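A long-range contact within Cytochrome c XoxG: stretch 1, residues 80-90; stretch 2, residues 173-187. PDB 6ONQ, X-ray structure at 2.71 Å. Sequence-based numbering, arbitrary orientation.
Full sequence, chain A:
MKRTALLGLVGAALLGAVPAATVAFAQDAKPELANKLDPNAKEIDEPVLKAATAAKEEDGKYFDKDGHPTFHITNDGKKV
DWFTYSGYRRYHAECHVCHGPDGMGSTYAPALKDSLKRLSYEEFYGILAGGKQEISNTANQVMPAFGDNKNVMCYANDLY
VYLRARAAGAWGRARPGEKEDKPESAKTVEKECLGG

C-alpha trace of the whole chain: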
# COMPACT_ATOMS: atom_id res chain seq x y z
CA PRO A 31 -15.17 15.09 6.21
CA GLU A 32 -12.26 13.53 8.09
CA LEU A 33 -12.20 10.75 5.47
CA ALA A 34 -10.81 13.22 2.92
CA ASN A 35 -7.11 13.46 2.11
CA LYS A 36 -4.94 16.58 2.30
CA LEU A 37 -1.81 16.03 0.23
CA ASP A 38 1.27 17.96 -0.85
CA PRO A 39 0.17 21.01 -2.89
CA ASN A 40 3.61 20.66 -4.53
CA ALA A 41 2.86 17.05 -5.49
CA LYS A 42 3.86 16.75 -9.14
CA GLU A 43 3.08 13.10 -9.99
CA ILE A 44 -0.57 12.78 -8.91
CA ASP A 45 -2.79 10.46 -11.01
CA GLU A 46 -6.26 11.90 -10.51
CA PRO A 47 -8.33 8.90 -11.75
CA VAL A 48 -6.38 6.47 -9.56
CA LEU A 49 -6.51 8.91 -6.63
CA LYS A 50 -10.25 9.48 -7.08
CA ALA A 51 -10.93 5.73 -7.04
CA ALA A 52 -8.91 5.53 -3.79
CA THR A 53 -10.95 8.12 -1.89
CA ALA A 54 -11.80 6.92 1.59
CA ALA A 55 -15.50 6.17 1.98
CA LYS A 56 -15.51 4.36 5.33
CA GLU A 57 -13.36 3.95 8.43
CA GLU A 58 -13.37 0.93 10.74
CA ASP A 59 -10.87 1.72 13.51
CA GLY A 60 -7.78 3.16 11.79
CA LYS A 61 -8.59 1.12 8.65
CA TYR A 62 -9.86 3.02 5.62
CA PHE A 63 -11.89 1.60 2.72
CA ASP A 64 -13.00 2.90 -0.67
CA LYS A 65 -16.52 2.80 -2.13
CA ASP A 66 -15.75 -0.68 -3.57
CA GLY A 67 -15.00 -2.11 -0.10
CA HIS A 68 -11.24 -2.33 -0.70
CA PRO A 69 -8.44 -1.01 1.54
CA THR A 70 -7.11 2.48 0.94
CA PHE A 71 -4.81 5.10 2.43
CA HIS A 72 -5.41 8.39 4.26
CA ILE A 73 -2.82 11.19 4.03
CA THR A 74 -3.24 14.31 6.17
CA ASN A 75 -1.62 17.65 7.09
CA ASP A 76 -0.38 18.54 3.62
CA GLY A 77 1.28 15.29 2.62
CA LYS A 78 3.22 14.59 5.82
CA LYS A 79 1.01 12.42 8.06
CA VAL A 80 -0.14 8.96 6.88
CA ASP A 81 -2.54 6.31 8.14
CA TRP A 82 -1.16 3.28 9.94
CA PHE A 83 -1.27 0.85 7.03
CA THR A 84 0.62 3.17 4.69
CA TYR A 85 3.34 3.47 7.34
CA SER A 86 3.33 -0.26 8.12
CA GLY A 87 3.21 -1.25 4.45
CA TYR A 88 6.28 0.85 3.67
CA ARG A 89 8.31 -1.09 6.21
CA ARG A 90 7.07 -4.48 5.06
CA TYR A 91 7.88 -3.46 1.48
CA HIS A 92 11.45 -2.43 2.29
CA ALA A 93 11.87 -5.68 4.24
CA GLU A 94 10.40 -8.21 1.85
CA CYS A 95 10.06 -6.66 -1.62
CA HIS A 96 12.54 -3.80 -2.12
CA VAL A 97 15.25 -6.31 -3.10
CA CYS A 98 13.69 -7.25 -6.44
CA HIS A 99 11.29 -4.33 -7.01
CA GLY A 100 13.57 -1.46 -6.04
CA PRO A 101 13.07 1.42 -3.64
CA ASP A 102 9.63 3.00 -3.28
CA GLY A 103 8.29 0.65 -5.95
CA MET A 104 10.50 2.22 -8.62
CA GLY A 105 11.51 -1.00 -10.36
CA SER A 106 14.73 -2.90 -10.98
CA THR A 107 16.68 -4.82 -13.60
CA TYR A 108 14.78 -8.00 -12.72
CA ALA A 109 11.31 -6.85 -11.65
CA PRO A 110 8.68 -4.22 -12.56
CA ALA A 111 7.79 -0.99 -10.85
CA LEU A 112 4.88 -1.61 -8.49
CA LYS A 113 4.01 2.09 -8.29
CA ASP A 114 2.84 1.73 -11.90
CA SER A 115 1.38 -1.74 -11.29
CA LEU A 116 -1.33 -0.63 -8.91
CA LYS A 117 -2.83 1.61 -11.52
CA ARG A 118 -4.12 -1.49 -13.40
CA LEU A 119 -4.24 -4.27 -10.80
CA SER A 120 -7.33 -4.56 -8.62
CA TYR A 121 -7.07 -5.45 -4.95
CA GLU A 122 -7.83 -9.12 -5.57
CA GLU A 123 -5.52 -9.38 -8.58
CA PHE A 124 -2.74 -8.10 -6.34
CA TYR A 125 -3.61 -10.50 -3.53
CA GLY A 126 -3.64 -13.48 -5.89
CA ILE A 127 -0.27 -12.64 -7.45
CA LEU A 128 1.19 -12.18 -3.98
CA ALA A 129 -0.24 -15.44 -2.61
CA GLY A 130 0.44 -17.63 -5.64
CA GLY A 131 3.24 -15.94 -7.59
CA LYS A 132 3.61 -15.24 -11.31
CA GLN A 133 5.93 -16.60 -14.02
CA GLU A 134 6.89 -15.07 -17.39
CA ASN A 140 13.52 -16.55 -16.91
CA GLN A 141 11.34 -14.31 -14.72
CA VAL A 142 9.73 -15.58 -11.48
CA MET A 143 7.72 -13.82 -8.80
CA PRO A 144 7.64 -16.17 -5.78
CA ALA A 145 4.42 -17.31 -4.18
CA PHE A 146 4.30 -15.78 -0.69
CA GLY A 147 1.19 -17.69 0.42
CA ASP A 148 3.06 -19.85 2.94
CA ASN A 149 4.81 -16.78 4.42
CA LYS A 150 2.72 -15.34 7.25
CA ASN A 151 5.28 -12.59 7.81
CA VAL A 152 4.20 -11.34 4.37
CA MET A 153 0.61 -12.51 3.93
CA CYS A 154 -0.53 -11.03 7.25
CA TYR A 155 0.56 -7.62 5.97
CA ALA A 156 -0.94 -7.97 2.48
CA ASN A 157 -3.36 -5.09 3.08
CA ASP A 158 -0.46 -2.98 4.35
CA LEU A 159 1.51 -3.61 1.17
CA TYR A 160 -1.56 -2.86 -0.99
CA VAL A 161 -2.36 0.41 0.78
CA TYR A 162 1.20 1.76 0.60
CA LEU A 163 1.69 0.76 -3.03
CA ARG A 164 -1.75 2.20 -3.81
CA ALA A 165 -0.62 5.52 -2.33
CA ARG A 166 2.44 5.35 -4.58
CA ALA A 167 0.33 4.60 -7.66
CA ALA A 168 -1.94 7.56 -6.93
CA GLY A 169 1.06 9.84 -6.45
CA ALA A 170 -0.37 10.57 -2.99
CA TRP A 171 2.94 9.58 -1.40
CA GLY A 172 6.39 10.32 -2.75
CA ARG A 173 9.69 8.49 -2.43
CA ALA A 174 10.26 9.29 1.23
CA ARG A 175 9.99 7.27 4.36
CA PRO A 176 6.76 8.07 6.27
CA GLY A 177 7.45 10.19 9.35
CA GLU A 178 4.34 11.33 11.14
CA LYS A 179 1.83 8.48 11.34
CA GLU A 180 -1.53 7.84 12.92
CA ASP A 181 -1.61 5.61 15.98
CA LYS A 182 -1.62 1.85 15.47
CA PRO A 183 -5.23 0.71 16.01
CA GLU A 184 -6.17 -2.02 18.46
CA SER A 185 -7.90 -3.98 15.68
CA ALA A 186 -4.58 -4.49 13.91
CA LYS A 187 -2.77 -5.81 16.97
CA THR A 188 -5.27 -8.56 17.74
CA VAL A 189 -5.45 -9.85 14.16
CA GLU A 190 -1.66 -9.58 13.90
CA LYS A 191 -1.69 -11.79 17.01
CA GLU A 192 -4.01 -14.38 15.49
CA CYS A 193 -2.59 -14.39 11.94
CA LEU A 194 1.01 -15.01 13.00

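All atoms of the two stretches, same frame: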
# COMPACT_ATOMS: atom_id res chain seq x y z
N VAL A 80 0.46 10.08 7.61
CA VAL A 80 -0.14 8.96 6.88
C VAL A 80 -0.84 8.03 7.85
O VAL A 80 -0.50 7.96 9.03
CB VAL A 80 0.90 8.16 6.06
CG1 VAL A 80 1.72 9.08 5.16
CG2 VAL A 80 1.78 7.36 6.99
N ASP A 81 -1.84 7.31 7.34
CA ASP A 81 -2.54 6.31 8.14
C ASP A 81 -1.59 5.17 8.50
O ASP A 81 -0.50 5.03 7.94
CB ASP A 81 -3.76 5.77 7.38
CG ASP A 81 -3.40 4.70 6.32
OD1 ASP A 81 -2.80 5.05 5.27
OD2 ASP A 81 -3.74 3.51 6.53
N TRP A 82 -2.04 4.33 9.43
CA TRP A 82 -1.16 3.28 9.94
C TRP A 82 -0.69 2.35 8.83
O TRP A 82 0.50 2.05 8.72
CB TRP A 82 -1.87 2.48 11.03
CG TRP A 82 -1.10 1.26 11.38
CD1 TRP A 82 -1.43 -0.03 11.08
CD2 TRP A 82 0.15 1.21 12.06
NE1 TRP A 82 -0.46 -0.88 11.55
CE2 TRP A 82 0.52 -0.14 12.15
CE3 TRP A 82 0.99 2.18 12.61
CZ2 TRP A 82 1.70 -0.55 12.77
CZ3 TRP A 82 2.16 1.78 13.22
CH2 TRP A 82 2.51 0.42 13.30
N PHE A 83 -1.62 1.90 7.99
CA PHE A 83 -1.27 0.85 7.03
C PHE A 83 -0.35 1.36 5.93
O PHE A 83 0.44 0.59 5.38
CB PHE A 83 -2.53 0.23 6.45
CG PHE A 83 -3.25 -0.63 7.43
CD1 PHE A 83 -3.98 -0.05 8.46
CD2 PHE A 83 -3.15 -2.00 7.38
CE1 PHE A 83 -4.63 -0.84 9.38
CE2 PHE A 83 -3.80 -2.80 8.30
CZ PHE A 83 -4.54 -2.22 9.30
N THR A 84 -0.40 2.65 5.60
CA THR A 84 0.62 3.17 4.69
C THR A 84 1.99 3.11 5.35
O THR A 84 2.96 2.65 4.74
CB THR A 84 0.28 4.59 4.25
OG1 THR A 84 -0.98 4.61 3.58
CG2 THR A 84 1.35 5.11 3.30
N TYR A 85 2.08 3.57 6.60
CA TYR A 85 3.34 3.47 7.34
C TYR A 85 3.81 2.02 7.43
O TYR A 85 4.93 1.69 7.02
CB TYR A 85 3.17 4.08 8.74
CG TYR A 85 4.34 3.85 9.69
CD1 TYR A 85 5.47 4.66 9.65
CD2 TYR A 85 4.30 2.83 10.63
CE1 TYR A 85 6.54 4.45 10.52
CE2 TYR A 85 5.36 2.61 11.50
CZ TYR A 85 6.47 3.43 11.44
OH TYR A 85 7.53 3.21 12.31
N SER A 86 2.94 1.14 7.93
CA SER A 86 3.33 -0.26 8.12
C SER A 86 3.70 -0.92 6.80
O SER A 86 4.69 -1.67 6.73
CB SER A 86 2.19 -1.01 8.80
OG SER A 86 2.45 -2.40 8.82
N GLY A 87 2.93 -0.65 5.74
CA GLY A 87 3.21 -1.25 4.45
C GLY A 87 4.54 -0.82 3.84
O GLY A 87 5.18 -1.61 3.15
N TYR A 88 4.95 0.43 4.08
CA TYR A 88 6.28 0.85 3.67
C TYR A 88 7.34 -0.08 4.26
O TYR A 88 8.20 -0.60 3.54
CB TYR A 88 6.56 2.30 4.09
CG TYR A 88 7.98 2.78 3.78
CD1 TYR A 88 9.04 2.49 4.63
CD2 TYR A 88 8.26 3.53 2.63
CE1 TYR A 88 10.33 2.91 4.35
CE2 TYR A 88 9.55 3.95 2.34
CZ TYR A 88 10.59 3.64 3.21
OH TYR A 88 11.88 4.05 2.94
N ARG A 89 7.26 -0.31 5.57
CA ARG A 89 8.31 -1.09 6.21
C ARG A 89 8.31 -2.52 5.72
O ARG A 89 9.38 -3.07 5.40
CB ARG A 89 8.15 -1.00 7.73
CG ARG A 89 8.52 0.39 8.27
CD ARG A 89 8.31 0.56 9.78
NE ARG A 89 7.14 -0.18 10.27
CZ ARG A 89 7.22 -1.18 11.14
NH1 ARG A 89 8.40 -1.55 11.62
NH2 ARG A 89 6.11 -1.80 11.53
N ARG A 90 7.14 -3.13 5.60
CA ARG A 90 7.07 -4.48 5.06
C ARG A 90 7.60 -4.54 3.63
O ARG A 90 8.23 -5.53 3.23
CB ARG A 90 5.64 -5.00 5.12
CG ARG A 90 5.06 -4.92 6.51
CD ARG A 90 5.72 -5.94 7.41
NE ARG A 90 5.41 -5.70 8.82
CZ ARG A 90 5.82 -6.48 9.81
NH1 ARG A 90 5.49 -6.19 11.07
NH2 ARG A 90 6.57 -7.55 9.56
N ARG A 173 8.64 9.48 -2.67
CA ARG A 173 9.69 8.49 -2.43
C ARG A 173 10.44 8.76 -1.14
O ARG A 173 11.67 8.72 -1.09
CB ARG A 173 10.64 8.43 -3.61
CG ARG A 173 9.96 8.37 -4.95
CD ARG A 173 11.00 8.15 -6.02
NE ARG A 173 12.20 7.58 -5.43
CZ ARG A 173 13.30 7.30 -6.11
NH1 ARG A 173 13.36 7.55 -7.42
NH2 ARG A 173 14.35 6.78 -5.48
N ALA A 174 9.70 9.03 -0.08
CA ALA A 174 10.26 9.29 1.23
C ALA A 174 9.87 8.17 2.19
O ALA A 174 9.02 7.33 1.90
CB ALA A 174 9.78 10.64 1.76
N ARG A 175 10.53 8.16 3.34
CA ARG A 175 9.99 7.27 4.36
C ARG A 175 8.92 8.01 5.16
O ARG A 175 9.10 9.19 5.48
CB ARG A 175 11.10 6.77 5.28
CG ARG A 175 10.63 6.11 6.56
CD ARG A 175 11.81 5.87 7.49
NE ARG A 175 12.54 4.65 7.16
CZ ARG A 175 12.26 3.44 7.64
NH1 ARG A 175 11.24 3.28 8.49
NH2 ARG A 175 12.98 2.39 7.28
N PRO A 176 7.80 7.37 5.49
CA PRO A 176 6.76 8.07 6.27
C PRO A 176 7.27 8.43 7.66
O PRO A 176 7.85 7.59 8.36
CB PRO A 176 5.61 7.05 6.33
CG PRO A 176 5.84 6.16 5.16
CD PRO A 176 7.33 6.06 5.02
N GLY A 177 7.06 9.67 8.05
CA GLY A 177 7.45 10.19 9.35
C GLY A 177 6.28 10.16 10.29
O GLY A 177 6.01 9.16 10.99
N GLU A 178 5.56 11.27 10.36
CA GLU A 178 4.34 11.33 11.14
C GLU A 178 3.37 10.25 10.67
O GLU A 178 3.14 10.10 9.47
CB GLU A 178 3.70 12.72 11.01
CG GLU A 178 2.69 13.09 12.10
CD GLU A 178 1.93 14.39 11.81
OE1 GLU A 178 0.92 14.66 12.50
OE2 GLU A 178 2.34 15.14 10.88
N LYS A 179 2.84 9.49 11.62
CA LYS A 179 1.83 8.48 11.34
C LYS A 179 0.65 8.69 12.27
O LYS A 179 0.69 9.50 13.20
CB LYS A 179 2.39 7.06 11.50
CG LYS A 179 2.59 6.62 12.95
CD LYS A 179 3.65 5.52 13.08
CE LYS A 179 5.04 6.10 13.32
NZ LYS A 179 5.25 6.56 14.73
N GLU A 180 -0.43 7.96 11.99
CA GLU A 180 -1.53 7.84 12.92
C GLU A 180 -1.27 6.64 13.82
O GLU A 180 -0.53 5.72 13.46
CB GLU A 180 -2.88 7.69 12.20
CG GLU A 180 -3.06 8.69 11.05
CD GLU A 180 -4.42 8.62 10.36
OE1 GLU A 180 -5.21 7.68 10.62
OE2 GLU A 180 -4.69 9.53 9.54
N ASP A 181 -1.88 6.66 15.00
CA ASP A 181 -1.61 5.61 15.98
C ASP A 181 -2.01 4.24 15.43
O ASP A 181 -2.95 4.12 14.63
CB ASP A 181 -2.34 5.89 17.28
CG ASP A 181 -1.65 6.96 18.11
OD1 ASP A 181 -1.78 6.92 19.35
OD2 ASP A 181 -0.98 7.83 17.51
N LYS A 182 -1.28 3.22 15.84
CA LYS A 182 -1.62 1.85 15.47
C LYS A 182 -2.92 1.45 16.14
O LYS A 182 -3.00 1.48 17.38
CB LYS A 182 -0.50 0.88 15.85
CG LYS A 182 -0.74 -0.55 15.36
CD LYS A 182 0.40 -1.49 15.74
CE LYS A 182 0.28 -2.85 15.03
NZ LYS A 182 1.38 -3.81 15.36
N PRO A 183 -3.95 1.08 15.39
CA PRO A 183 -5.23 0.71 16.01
C PRO A 183 -5.14 -0.61 16.75
O PRO A 183 -4.27 -1.44 16.51
CB PRO A 183 -6.18 0.61 14.82
CG PRO A 183 -5.30 0.35 13.66
CD PRO A 183 -4.02 1.08 13.92
N GLU A 184 -6.10 -0.79 17.68
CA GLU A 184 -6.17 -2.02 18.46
C GLU A 184 -6.63 -3.20 17.61
O GLU A 184 -6.23 -4.34 17.87
CB GLU A 184 -7.11 -1.83 19.64
CG GLU A 184 -6.47 -1.18 20.86
CD GLU A 184 -5.47 -2.10 21.55
OE1 GLU A 184 -5.82 -3.28 21.81
OE2 GLU A 184 -4.35 -1.64 21.86
N SER A 185 -7.48 -2.94 16.61
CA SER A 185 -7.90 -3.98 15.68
C SER A 185 -6.71 -4.69 15.06
O SER A 185 -6.66 -5.92 14.99
CB SER A 185 -8.77 -3.37 14.57
OG SER A 185 -9.60 -2.35 15.08
N ALA A 186 -5.73 -3.91 14.60
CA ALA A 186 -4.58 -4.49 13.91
C ALA A 186 -3.78 -5.40 14.82
O ALA A 186 -3.29 -6.45 14.38
CB ALA A 186 -3.69 -3.38 13.34
N LYS A 187 -3.64 -5.04 16.10
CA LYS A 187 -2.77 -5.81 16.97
C LYS A 187 -3.36 -7.17 17.31
O LYS A 187 -2.61 -8.13 17.50
CB LYS A 187 -2.46 -5.03 18.24
CG LYS A 187 -1.96 -3.63 17.96
CD LYS A 187 -1.10 -3.09 19.10
CE LYS A 187 -1.94 -2.34 20.12
NZ LYS A 187 -1.64 -0.88 20.14

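Residues 173-183 form an irregular segment laid along the start of the helix 82-90, and the contact buries 832 Å² summed over both sides. Direct polar bonding between the stretches is confined to the backbone just before that helix. Val80 N donates to Glu178 O (3.3 Å, N-H...O angle 145°), and Glu180 N donates to Val80 O (3.0 Å, 138°). Together they make a single beta bridge pairing Val80 with Lys179, whose CA atoms lie 4.9 Å apart. Lys179 CA also approaches Val80 O at 3.3 Å, a CA-H...O contact with an angle of 136° at the hydrogen.

Immediately after the bridge, Asp81 caps the helix. Its OD2 accepts a weak bond from Phe83 N (3.0 Å), and its OD1 a weak one from Thr84 N (3.4 Å) and a short one from Thr84 OG1 (2.5 Å). Amides at a helix start lack acceptors in the preceding turn, and this carboxylate supplies them.

Aromatic faces account for much of the remaining packing. Trp82, Tyr85 and Tyr88 all adopt chi1 t. Lys182 CG sits 3.7 Å from the centroid of the Trp82 six-membered ring, 20° off the normal; Lys179 CD lies 3.6 Å from the Tyr85 ring centroid, only 7° off. In both, aliphatic CH groups meet the pi cloud. The Lys179 ammonium adds little, since NZ is 5.1 Å from the Tyr85 centroid. Pro176 CD covers a face of Tyr88, 3.8 Å from the ring centroid and 22° off the normal.

Purely apolar contacts fill the gaps. Pro176 CB meets Val80 CG2 at 3.9 Å and Tyr85 CD1 at 4.1 Å, so one proline touches three side chains. Farther along, Pro183 CD packs against Trp82 CB (3.9 Å), while Ala186 CB reaches Phe83 CZ (4.3 Å).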